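Restriction endonuclease S subunits (Thermoanaerobacter tengcongensis, PDB 3OKG) probably serves as the DNA-binding specificity subunit of a type I restriction-modification system, working together with the methylating M polypeptide. Local coordinates at residues K150-G153 against T154-A158; T94-P97 against Y98-N101. One frame throughout, in Å; residues are numbered along the deposited sequence.

Interaction 1. Residues K150-G153 against T154-A158; sequences KMRG and TSYPA. With SO4 (sulfate ion), chain C.
The backbone of Gly153 passes over one face of the Tyr156 ring at the tip of an exposed loop, where the chain reverses through a type II beta turn running from Gly153 to Tyr156. The turn is closed by Tyr156 N donating to Gly153 O over 3.1 Å, with an N-H...O angle of 164°. The same residue pair makes a CH-pi contact, with Gly153 CA 3.8 Å from the ring centroid, and the backbone nitrogen of Gly153 sits over the middle of that face. Because Tyr156 CG is anti to its own carbonyl carbon (chi1 -83°), the ring folds back over the start of the turn and reaches Arg152, whose CA is 3.7 Å from Tyr156 CD2.

The side chains of Arg152 and Tyr156 run alongside one another in opposite senses, with the guanidinium and ring planes tilted by 28°. A straight run of methylenes carries the arginine's guanidinium to Ala158, whose CA sits over the outer part of one face. At the edge and in plane, Arg152 NH2 donates to sulfate O2 over 2.7 Å, while the bond from Arg152 NH1 to the same oxygen is weak at 3.4 Å. A hydrogen bond from Arg152 NE to Ala148 O also restrains the guanidinium where it joins the chain. The whole turn projects from the surface in the loop linking helix 140-143 to helix 161-165.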
loop_
_atom_site.group_PDB
_atom_site.type_symbol
_atom_site.label_atom_id
_atom_site.label_comp_id
_atom_site.label_asym_id
_atom_site.label_seq_id
_atom_site.Cartn_x
_atom_site.Cartn_y
_atom_site.Cartn_z
ATOM N N LYS A 150 -27.179 0.248 -4.846
ATOM C CA LYS A 150 -26.943 -0.732 -5.900
ATOM C C LYS A 150 -27.379 -0.125 -7.251
ATOM O O LYS A 150 -27.786 1.022 -7.318
ATOM C CB LYS A 150 -27.734 -2.009 -5.646
ATOM C CG LYS A 150 -27.826 -2.422 -4.190
ATOM C CD LYS A 150 -26.595 -3.150 -3.726
ATOM C CE LYS A 150 -26.613 -3.275 -2.216
ATOM N NZ LYS A 150 -26.573 -4.693 -1.799
ATOM N N MET A 151 -27.293 -0.909 -8.313
ATOM C CA MET A 151 -27.633 -0.435 -9.657
ATOM C C MET A 151 -28.944 0.358 -9.653
ATOM O O MET A 151 -29.931 -0.067 -9.051
ATOM C CB MET A 151 -27.784 -1.644 -10.580
ATOM C CG MET A 151 -26.778 -2.742 -10.335
ATOM S SD MET A 151 -27.391 -4.324 -10.940
ATOM C CE MET A 151 -28.199 -4.928 -9.460
ATOM N N ARG A 152 -28.947 1.514 -10.316
ATOM C CA ARG A 152 -30.115 2.391 -10.353
ATOM C C ARG A 152 -30.765 2.464 -11.734
ATOM O O ARG A 152 -30.060 2.538 -12.740
ATOM C CB ARG A 152 -29.706 3.805 -9.988
ATOM C CG ARG A 152 -29.418 3.973 -8.528
ATOM C CD ARG A 152 -29.126 5.419 -8.232
ATOM N NE ARG A 152 -28.558 5.515 -6.895
ATOM C CZ ARG A 152 -27.985 6.601 -6.392
ATOM N NH1 ARG A 152 -27.924 7.716 -7.111
ATOM N NH2 ARG A 152 -27.487 6.564 -5.157
ATOM N N GLY A 153 -32.097 2.491 -11.772
ATOM C CA GLY A 153 -32.817 2.786 -13.003
ATOM C C GLY A 153 -33.230 4.247 -13.061
ATOM O O GLY A 153 -32.950 5.023 -12.142
ATOM N N THR A 154 -33.905 4.633 -14.143
ATOM C CA THR A 154 -34.387 6.010 -14.290
ATOM C C THR A 154 -35.158 6.568 -13.087
ATOM O O THR A 154 -36.127 5.958 -12.574
ATOM C CB THR A 154 -35.298 6.135 -15.550
ATOM O OG1 THR A 154 -34.680 5.442 -16.637
ATOM C CG2 THR A 154 -35.564 7.594 -15.915
ATOM N N SER A 155 -34.739 7.752 -12.656
ATOM C CA SER A 155 -35.358 8.431 -11.527
ATOM C C SER A 155 -35.324 7.701 -10.173
ATOM O O SER A 155 -36.063 8.085 -9.285
ATOM C CB SER A 155 -36.813 8.805 -11.849
ATOM O OG SER A 155 -36.899 9.388 -13.137
ATOM N N TYR A 156 -34.502 6.661 -10.005
ATOM C CA TYR A 156 -34.381 6.041 -8.673
ATOM C C TYR A 156 -33.818 7.056 -7.693
ATOM O O TYR A 156 -32.820 7.713 -8.016
ATOM C CB TYR A 156 -33.415 4.879 -8.699
ATOM C CG TYR A 156 -33.952 3.567 -9.174
ATOM C CD1 TYR A 156 -34.932 3.498 -10.147
ATOM C CD2 TYR A 156 -33.433 2.379 -8.671
ATOM C CE1 TYR A 156 -35.401 2.279 -10.591
ATOM C CE2 TYR A 156 -33.898 1.161 -9.099
ATOM C CZ TYR A 156 -34.884 1.114 -10.066
ATOM O OH TYR A 156 -35.324 -0.106 -10.522
ATOM N N PRO A 157 -34.447 7.206 -6.509
ATOM C CA PRO A 157 -33.880 8.104 -5.484
ATOM C C PRO A 157 -32.538 7.615 -4.923
ATOM O O PRO A 157 -32.268 6.424 -4.873
ATOM C CB PRO A 157 -34.929 8.087 -4.371
ATOM C CG PRO A 157 -36.239 7.728 -5.070
ATOM C CD PRO A 157 -35.805 6.746 -6.151
ATOM N N ALA A 158 -31.709 8.556 -4.496
ATOM C CA ALA A 158 -30.484 8.220 -3.778
ATOM C C ALA A 158 -30.866 7.721 -2.367
ATOM O O ALA A 158 -32.051 7.726 -2.015
ATOM C CB ALA A 158 -29.559 9.447 -3.715
HETATM S S SO4 C . -24.660 8.761 -4.467
HETATM O O1 SO4 C . -24.176 7.540 -3.805
HETATM O O2 SO4 C . -26.131 8.812 -4.480
HETATM O O3 SO4 C . -24.142 9.933 -3.768
HETATM O O4 SO4 C . -24.159 8.758 -5.841
#

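Interaction 2. Residues T94-P97 against Y98-N101; sequences TTRP and YLKN. With SO4 (sulfate ion), chain C.
The ring of Tyr98 has the carbonyl oxygen of Arg96 over one face, 3.7 Å above the plane and displaced from the ring centre, while the guanidinium of Arg96 has Thr95 CG2 over one face and Leu99 CD1 at its edge, in plane. The two flat groups stand 70° apart. They ride on a short 3-10 turn that includes Pro97, Tyr98 and Leu99, in the loop between strands 90-93 and 102-104 of the DNA specificity domain.

The turn is defined by two successive i to i+3 bonds. Leu99 N donates to Arg96 O over 2.7 Å with an N-H...O angle of 172°; Lys100 N reaches Pro97 O over 3.1 Å. Tyr98 holds CG between its backbone N and carbonyl carbon (chi1 56°), which turns the ring back over Arg96, and Tyr98 OH comes to 3.7 Å from Arg96 CD. The Leu99 and Arg96 side chains run together in one direction, and Leu99 CD1 packs 3.7 Å from Arg96 CB. With an alanine in place of Leu99, CG and both methyls go, which is likely to open a gap beside Arg96 CB and take away the methyl at the edge of its guanidinium, leaving the arginine freer to turn.

Lys100 reaches Asp140 in a salt bridge, while Pro97 packs on Ser149. Arg96 N donates to sulfate O1 over 3.0 Å, so the backbone itself takes part in holding the anion. Water 1 joins the residues flanking the turn, donating to Thr95 O at 2.8 Å and to Asn101 OD1 at 3.0 Å.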
loop_
_atom_site.group_PDB
_atom_site.type_symbol
_atom_site.label_atom_id
_atom_site.label_comp_id
_atom_site.label_asym_id
_atom_site.label_seq_id
_atom_site.Cartn_x
_atom_site.Cartn_y
_atom_site.Cartn_z
ATOM N N THR A 94 -25.253 9.889 3.634
ATOM C CA THR A 94 -26.143 9.121 2.772
ATOM C C THR A 94 -25.662 9.105 1.316
ATOM O O THR A 94 -26.061 8.251 0.561
ATOM C CB THR A 94 -27.594 9.583 2.871
ATOM O OG1 THR A 94 -27.676 11.006 2.649
ATOM C CG2 THR A 94 -28.133 9.246 4.254
ATOM N N THR A 95 -24.791 10.040 0.955
ATOM C CA THR A 95 -24.113 10.016 -0.347
ATOM C C THR A 95 -22.903 9.070 -0.303
ATOM O O THR A 95 -22.178 9.044 0.694
ATOM C CB THR A 95 -23.633 11.423 -0.704
ATOM O OG1 THR A 95 -24.773 12.241 -0.997
ATOM C CG2 THR A 95 -22.706 11.397 -1.920
ATOM N N ARG A 96 -22.693 8.296 -1.369
ATOM C CA ARG A 96 -21.599 7.330 -1.447
ATOM C C ARG A 96 -21.253 6.501 -0.190
ATOM O O ARG A 96 -20.087 6.303 0.138
ATOM C CB ARG A 96 -20.349 8.019 -2.033
ATOM C CG ARG A 96 -20.596 8.568 -3.435
ATOM C CD ARG A 96 -19.366 9.255 -4.007
ATOM N NE ARG A 96 -19.240 10.619 -3.516
ATOM C CZ ARG A 96 -19.844 11.664 -4.073
ATOM N NH1 ARG A 96 -20.622 11.495 -5.135
ATOM N NH2 ARG A 96 -19.674 12.879 -3.567
ATOM N N PRO A 97 -22.274 5.979 0.494
ATOM C CA PRO A 97 -22.081 5.296 1.786
ATOM C C PRO A 97 -20.864 4.382 1.890
ATOM O O PRO A 97 -20.320 4.180 2.982
ATOM C CB PRO A 97 -23.357 4.473 1.937
ATOM C CG PRO A 97 -24.329 5.112 0.974
ATOM C CD PRO A 97 -23.508 5.555 -0.186
ATOM N N TYR A 98 -20.402 3.864 0.757
ATOM C CA TYR A 98 -19.326 2.898 0.801
ATOM C C TYR A 98 -18.032 3.589 1.201
ATOM O O TYR A 98 -17.067 2.929 1.546
ATOM C CB TYR A 98 -19.155 2.207 -0.553
ATOM C CG TYR A 98 -18.926 3.173 -1.690
ATOM C CD1 TYR A 98 -17.637 3.592 -2.019
ATOM C CD2 TYR A 98 -19.998 3.661 -2.454
ATOM C CE1 TYR A 98 -17.411 4.469 -3.049
ATOM C CE2 TYR A 98 -19.775 4.544 -3.489
ATOM C CZ TYR A 98 -18.491 4.939 -3.790
ATOM O OH TYR A 98 -18.242 5.822 -4.809
ATOM N N LEU A 99 -17.999 4.914 1.132
ATOM C CA LEU A 99 -16.774 5.630 1.482
ATOM C C LEU A 99 -16.526 5.614 3.012
ATOM O O LEU A 99 -15.413 5.808 3.461
ATOM C CB LEU A 99 -16.818 7.066 0.960
ATOM C CG LEU A 99 -16.730 7.264 -0.558
ATOM C CD1 LEU A 99 -16.873 8.736 -0.963
ATOM C CD2 LEU A 99 -15.438 6.681 -1.088
ATOM N N LYS A 100 -17.586 5.387 3.774
ATOM C CA LYS A 100 -17.545 5.350 5.240
ATOM C C LYS A 100 -17.255 6.714 5.845
ATOM O O LYS A 100 -16.526 6.831 6.836
ATOM C CB LYS A 100 -16.537 4.322 5.766
ATOM C CG LYS A 100 -16.600 2.973 5.072
ATOM C CD LYS A 100 -17.769 2.158 5.492
ATOM C CE LYS A 100 -17.569 0.702 4.987
ATOM N NZ LYS A 100 -18.696 -0.177 5.400
ATOM N N ASN A 101 -17.848 7.746 5.266
ATOM C CA ASN A 101 -17.887 9.035 5.941
ATOM C C ASN A 101 -18.883 8.948 7.087
ATOM O O ASN A 101 -20.038 9.374 7.002
ATOM C CB ASN A 101 -18.215 10.146 4.936
ATOM C CG ASN A 101 -17.050 10.407 4.015
ATOM O OD1 ASN A 101 -17.174 10.335 2.795
ATOM N ND2 ASN A 101 -15.885 10.661 4.609
HETATM S S SO4 C . -24.660 8.761 -4.467
HETATM O O1 SO4 C . -24.176 7.540 -3.805
HETATM O O2 SO4 C . -26.131 8.812 -4.480
HETATM O O3 SO4 C . -24.142 9.933 -3.768
HETATM O O4 SO4 C . -24.159 8.758 -5.841
HETATM O O HOH W 1 -19.761 10.217 1.328
HETATM O O HOH W 2 -19.919 7.620 3.270
#

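How the interactions relate
Interaction 2 comes first along the chain, between strands 90-93 and 102-104, and interaction 1 follows in the loop between helices 140-143 and 161-165; both lie in the first of the two type I specificity domains. Their centres are 16 Å apart and their nearest atoms about 6 Å, so the protein segments themselves do not touch. A single sulfate, probably from the crystallisation liquor, spans them: residues 150-158 supply a side-chain donor and residues 94-101 a backbone one. Interaction 1 is wholly superficial, whereas interaction 2 is partly buried. An anion held between two loops of a specificity domain could mimic a DNA phosphate, but the geometry alone does not establish this.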